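Local coordinates for protein germination-specific N-acetylmuramoyl-L-alanine amidase, Autolysin (Clostridioides difficile, PDB 7RAG) that probably hydrolyses the amide bond between N-acetylmuramic acid and L-alanine in peptidoglycan, binds zinc, and is allosterically activated by the lipoprotein GerS during spore formation, at residues T18-A23 / S100-F105; K117-Q122 / V146-N151. All coordinates share one frame; numbering follows the deposited sequence.

Interaction 1: residues T18-A23 / S100-F105; sequences TIILDA and SNANMF
With CG of Phe105 anti to its backbone N (chi1 171°) and CG2 of Ile20 likewise anti to its own N, ring atom CD1 of Phe105 comes to 3.4 Å from CG2 of Ile20, which sits at the ring edge and in its plane. The other branch of Ile20, through CG1, leads instead to Ala102, its CD1 3.5 Å from CB of Ala102. Across the backbone, Ile20 N donates almost straight to Met104 O (2.8 Å, 177°), and CA of Phe105 makes a C-H...O contact with Ile20 O, as expected where parallel strands pair. Before the pairing becomes regular, Asn103 grips Thr18 at both backbone polar groups: Thr18 N lies on an in-plane lone pair of Asn103 OD1 at 2.8 Å, and Asn103 N reaches Thr18 O at 2.7 Å. On the sheet face opposite Ile20 and Phe105, CD1 of Ile19 lies 4.0 Å from SE of selenomethionine Met104, the side chains pointing the same way. CB of Asp22 touches Phe105 CE1, while its carboxylate is held by Arg93, Thr66 and Ser107. In the mixed sheet of this zinc amidase, strands 62-65 and 104-111 flank strand 18-23, with helix 191-211 over Ile19 and Met104 and helix 41-58 against Leu21.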
loop_
_atom_site.group_PDB
_atom_site.type_symbol
_atom_site.label_atom_id
_atom_site.label_comp_id
_atom_site.label_asym_id
_atom_site.label_seq_id
_atom_site.Cartn_x
_atom_site.Cartn_y
_atom_site.Cartn_z
ATOM N N THR B 18 -6.825 -20.609 15.948
ATOM C CA THR B 18 -7.971 -21.489 16.038
ATOM C C THR B 18 -9.080 -20.718 16.736
ATOM O O THR B 18 -8.866 -20.162 17.820
ATOM C CB THR B 18 -7.618 -22.783 16.776
ATOM O OG1 THR B 18 -6.562 -23.447 16.063
ATOM C CG2 THR B 18 -8.822 -23.738 16.831
ATOM N N ILE B 19 -10.248 -20.664 16.094
ATOM C CA ILE B 19 -11.342 -19.775 16.460
ATOM C C ILE B 19 -12.603 -20.600 16.678
ATOM O O ILE B 19 -12.959 -21.426 15.831
ATOM C CB ILE B 19 -11.562 -18.715 15.371
ATOM C CG1 ILE B 19 -10.244 -17.995 15.111
ATOM C CG2 ILE B 19 -12.625 -17.726 15.793
ATOM C CD1 ILE B 19 -10.400 -16.626 14.548
ATOM N N ILE B 20 -13.278 -20.380 17.803
ATOM C CA ILE B 20 -14.557 -21.030 18.065
ATOM C C ILE B 20 -15.656 -20.103 17.584
ATOM O O ILE B 20 -15.740 -18.953 18.039
ATOM C CB ILE B 20 -14.753 -21.361 19.554
ATOM C CG1 ILE B 20 -13.639 -22.266 20.063
ATOM C CG2 ILE B 20 -16.074 -22.078 19.744
ATOM C CD1 ILE B 20 -13.360 -22.085 21.585
ATOM N N LEU B 21 -16.484 -20.610 16.658
ATOM C CA LEU B 21 -17.714 -19.963 16.220
ATOM C C LEU B 21 -18.923 -20.730 16.746
ATOM O O LEU B 21 -19.042 -21.936 16.513
ATOM C CB LEU B 21 -17.777 -19.872 14.699
ATOM C CG LEU B 21 -16.546 -19.290 14.005
ATOM C CD1 LEU B 21 -16.792 -19.268 12.476
ATOM C CD2 LEU B 21 -16.134 -17.904 14.544
ATOM N N ASP B 22 -19.822 -20.016 17.429
ATOM C CA ASP B 22 -20.992 -20.563 18.111
ATOM C C ASP B 22 -22.236 -19.919 17.514
ATOM O O ASP B 22 -22.519 -18.745 17.778
ATOM C CB ASP B 22 -20.899 -20.303 19.624
ATOM C CG ASP B 22 -22.209 -20.616 20.385
ATOM O OD1 ASP B 22 -22.671 -21.792 20.341
ATOM O OD2 ASP B 22 -22.762 -19.696 21.064
ATOM N N ALA B 23 -22.965 -20.675 16.697
ATOM C CA ALA B 23 -24.251 -20.227 16.166
ATOM C C ALA B 23 -25.280 -20.408 17.263
ATOM O O ALA B 23 -25.698 -21.526 17.556
ATOM C CB ALA B 23 -24.645 -21.010 14.924
ATOM N N SER B 100 -10.794 -26.996 23.977
ATOM C CA SER B 100 -10.376 -26.782 22.600
ATOM C C SER B 100 -8.945 -26.294 22.433
ATOM O O SER B 100 -8.352 -26.560 21.388
ATOM C CB SER B 100 -11.302 -25.778 21.931
ATOM O OG SER B 100 -12.562 -26.372 21.727
ATOM N N ASN B 101 -8.372 -25.592 23.412
ATOM C CA ASN B 101 -7.107 -24.862 23.206
ATOM C C ASN B 101 -7.218 -23.909 22.020
ATOM O O ASN B 101 -6.311 -23.788 21.197
ATOM C CB ASN B 101 -5.911 -25.806 23.017
ATOM C CG ASN B 101 -5.510 -26.487 24.292
ATOM O OD1 ASN B 101 -5.498 -27.715 24.378
ATOM N ND2 ASN B 101 -5.192 -25.691 25.308
ATOM N N ALA B 102 -8.362 -23.260 21.908
ATOM C CA ALA B 102 -8.557 -22.261 20.877
ATOM C C ALA B 102 -7.926 -20.928 21.295
ATOM O O ALA B 102 -7.534 -20.715 22.450
ATOM C CB ALA B 102 -10.045 -22.088 20.594
ATOM N N ASN B 103 -7.818 -20.024 20.331
ATOM C CA ASN B 103 -7.326 -18.686 20.597
ATOM C C ASN B 103 -8.449 -17.689 20.829
ATOM O O ASN B 103 -8.206 -16.631 21.398
ATOM C CB ASN B 103 -6.439 -18.217 19.438
ATOM C CG ASN B 103 -5.289 -19.168 19.174
ATOM O OD1 ASN B 103 -5.365 -20.029 18.302
ATOM N ND2 ASN B 103 -4.234 -19.046 19.953
HETATM N N MSE B 104 -9.676 -18.010 20.445
HETATM C CA MSE B 104 -10.734 -17.004 20.439
HETATM C C MSE B 104 -12.104 -17.651 20.320
HETATM O O MSE B 104 -12.239 -18.716 19.737
HETATM C CB MSE B 104 -10.495 -16.029 19.290
HETATM C CG MSE B 104 -11.574 -15.005 19.092
HETATM SE SE MSE B 104 -11.243 -14.011 17.446
HETATM C CE MSE B 104 -9.491 -13.161 17.877
ATOM N N PHE B 105 -13.112 -17.012 20.894
ATOM C CA PHE B 105 -14.474 -17.513 20.884
ATOM C C PHE B 105 -15.413 -16.414 20.412
ATOM O O PHE B 105 -15.435 -15.326 21.003
ATOM C CB PHE B 105 -14.892 -17.984 22.270
ATOM C CG PHE B 105 -16.354 -18.303 22.376
ATOM C CD1 PHE B 105 -16.857 -19.475 21.838
ATOM C CD2 PHE B 105 -17.227 -17.436 23.014
ATOM C CE1 PHE B 105 -18.209 -19.776 21.930
ATOM C CE2 PHE B 105 -18.579 -17.726 23.110
ATOM C CZ PHE B 105 -19.070 -18.892 22.569
#

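Interaction 2: residues K117-Q122 / V146-N151; sequences KYYGAQ and VVDKTN
Gly120 and Asn151 mark the nearest backbone approach, CA to CA 6.0 Å, where an extended loop (Gly120 phi 120°, psi 148°, a conformation suited to a residue lacking CB) meets a type I turn spanning Asp148 to Asn151. Asn151 carries the polar link: its ND2 donates to Ala121 O at 2.9 Å. The donor lies on a lone pair in the carbonyl plane, and the acceptor lies in the amide plane of Asn151, so the N-H points at a lone pair of the carbonyl oxygen. The turn itself is braced by an Asx turn, Thr150 N to Asp148 OD1 at 3.0 Å, met from above the carboxylate plane. CG of Tyr119 lies between its backbone N and carbonyl carbon (chi1 73°), and the ring edge receives Asp148 OD2 3.7 Å from CE1 and the methyl CG2 of Thr150 3.5 Å from the same carbon. Gln140 of helix 130-147 also donates to Ala121 O, and Asn151 OD1 accepts from Arg153 N. The amide's oxygen and one N-H each have a partner, consistent with a fixed flip; these directional bonds tie the loop to the turn after helix 130-147, while Gln140 links it to the helix itself.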
loop_
_atom_site.group_PDB
_atom_site.type_symbol
_atom_site.label_atom_id
_atom_site.label_comp_id
_atom_site.label_asym_id
_atom_site.label_seq_id
_atom_site.Cartn_x
_atom_site.Cartn_y
_atom_site.Cartn_z
ATOM N N LYS B 117 -38.790 -0.150 16.996
ATOM C CA LYS B 117 -37.977 0.957 16.511
ATOM C C LYS B 117 -36.482 0.709 16.663
ATOM O O LYS B 117 -35.690 1.417 16.033
ATOM C CB LYS B 117 -38.355 2.253 17.240
ATOM N N TYR B 118 -36.076 -0.268 17.469
ATOM C CA TYR B 118 -34.662 -0.537 17.677
ATOM C C TYR B 118 -34.083 -1.352 16.528
ATOM O O TYR B 118 -34.723 -2.279 16.017
ATOM C CB TYR B 118 -34.448 -1.267 18.999
ATOM C CG TYR B 118 -34.734 -0.379 20.177
ATOM C CD1 TYR B 118 -33.892 0.686 20.488
ATOM C CD2 TYR B 118 -35.859 -0.578 20.969
ATOM C CE1 TYR B 118 -34.151 1.518 21.562
ATOM C CE2 TYR B 118 -36.127 0.253 22.052
ATOM C CZ TYR B 118 -35.269 1.297 22.339
ATOM O OH TYR B 118 -35.531 2.121 23.410
ATOM N N TYR B 119 -32.858 -0.997 16.133
ATOM C CA TYR B 119 -32.136 -1.678 15.067
ATOM C C TYR B 119 -30.637 -1.493 15.274
ATOM O O TYR B 119 -30.194 -0.632 16.041
ATOM C CB TYR B 119 -32.540 -1.154 13.682
ATOM C CG TYR B 119 -31.992 0.227 13.399
ATOM C CD1 TYR B 119 -30.934 0.413 12.512
ATOM C CD2 TYR B 119 -32.518 1.346 14.040
ATOM C CE1 TYR B 119 -30.429 1.684 12.259
ATOM C CE2 TYR B 119 -32.017 2.611 13.800
ATOM C CZ TYR B 119 -30.977 2.778 12.911
ATOM O OH TYR B 119 -30.489 4.044 12.682
ATOM N N GLY B 120 -29.857 -2.322 14.572
ATOM C CA GLY B 120 -28.408 -2.237 14.596
ATOM C C GLY B 120 -27.718 -3.492 15.098
ATOM O O GLY B 120 -28.255 -4.226 15.937
ATOM N N ALA B 121 -26.524 -3.762 14.577
ATOM C CA ALA B 121 -25.673 -4.798 15.138
ATOM C C ALA B 121 -25.007 -4.283 16.410
ATOM O O ALA B 121 -24.575 -3.127 16.490
ATOM C CB ALA B 121 -24.610 -5.223 14.132
ATOM N N GLN B 122 -24.933 -5.152 17.407
ATOM C CA GLN B 122 -24.381 -4.807 18.702
ATOM C C GLN B 122 -23.419 -5.897 19.152
ATOM O O GLN B 122 -23.766 -7.076 19.124
ATOM C CB GLN B 122 -25.505 -4.635 19.718
ATOM C CG GLN B 122 -25.007 -4.422 21.126
ATOM C CD GLN B 122 -24.397 -3.066 21.300
ATOM O OE1 GLN B 122 -25.055 -2.052 21.060
ATOM N NE2 GLN B 122 -23.126 -3.025 21.690
ATOM N N VAL B 146 -18.781 -1.370 7.413
ATOM C CA VAL B 146 -19.154 -2.240 6.309
ATOM C C VAL B 146 -20.665 -2.364 6.179
ATOM O O VAL B 146 -21.202 -2.310 5.072
ATOM C CB VAL B 146 -18.492 -3.618 6.511
ATOM C CG1 VAL B 146 -18.956 -4.582 5.453
ATOM C CG2 VAL B 146 -16.977 -3.486 6.499
ATOM N N VAL B 147 -21.379 -2.544 7.281
ATOM C CA VAL B 147 -22.786 -2.910 7.182
ATOM C C VAL B 147 -23.695 -1.688 7.213
ATOM O O VAL B 147 -24.674 -1.614 6.468
ATOM C CB VAL B 147 -23.136 -3.900 8.308
ATOM C CG1 VAL B 147 -24.643 -4.011 8.465
ATOM C CG2 VAL B 147 -22.502 -5.260 8.025
ATOM N N ASP B 148 -23.429 -0.724 8.084
ATOM C CA ASP B 148 -24.378 0.367 8.265
ATOM C C ASP B 148 -23.642 1.531 8.931
ATOM O O ASP B 148 -23.415 1.505 10.146
ATOM C CB ASP B 148 -25.551 -0.122 9.096
ATOM C CG ASP B 148 -26.547 0.956 9.400
ATOM O OD1 ASP B 148 -26.522 2.001 8.716
ATOM O OD2 ASP B 148 -27.362 0.745 10.325
ATOM N N LYS B 149 -23.312 2.559 8.142
ATOM C CA LYS B 149 -22.613 3.698 8.720
ATOM C C LYS B 149 -23.501 4.477 9.672
ATOM O O LYS B 149 -22.991 5.256 10.485
ATOM C CB LYS B 149 -22.087 4.609 7.619
ATOM C CG LYS B 149 -20.934 4.000 6.858
ATOM C CD LYS B 149 -20.472 4.914 5.735
ATOM C CE LYS B 149 -19.339 4.257 4.962
ATOM N NZ LYS B 149 -18.274 3.828 5.892
ATOM N N THR B 150 -24.815 4.269 9.588
ATOM C CA THR B 150 -25.758 4.903 10.498
ATOM C C THR B 150 -25.552 4.439 11.935
ATOM O O THR B 150 -25.822 5.196 12.872
ATOM C CB THR B 150 -27.179 4.585 10.035
ATOM O OG1 THR B 150 -27.897 5.790 9.812
ATOM C CG2 THR B 150 -27.924 3.725 11.047
ATOM N N ASN B 151 -25.064 3.212 12.125
ATOM C CA ASN B 151 -25.044 2.596 13.447
ATOM C C ASN B 151 -23.954 3.221 14.322
ATOM O O ASN B 151 -22.767 3.180 13.978
ATOM C CB ASN B 151 -24.837 1.091 13.299
ATOM C CG ASN B 151 -25.070 0.344 14.584
ATOM O OD1 ASN B 151 -25.544 0.914 15.559
ATOM N ND2 ASN B 151 -24.744 -0.942 14.595
#

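How the interactions relate
Interactions 1 and 2 lie on opposite sides of the chain's centre, their centres 25 Å apart and their nearest atoms about 12 Å apart. Strand 104-111 connects them in sequence: it begins in interaction 1, carries the zinc ligand His109, and leads into the loop of residues 117-122. The zinc is held by His25, Glu41 and His109. Interaction 1 is nearer to it, the Asp22 side chain lying about 8 Å from the ion and about 4 Å from the His109 side chain, whereas the Ala121 side chain in interaction 2 is about 14 Å from the metal. Each has a residue packing on a lipoprotein chain: Thr18 in interaction 1, Val146 in interaction 2.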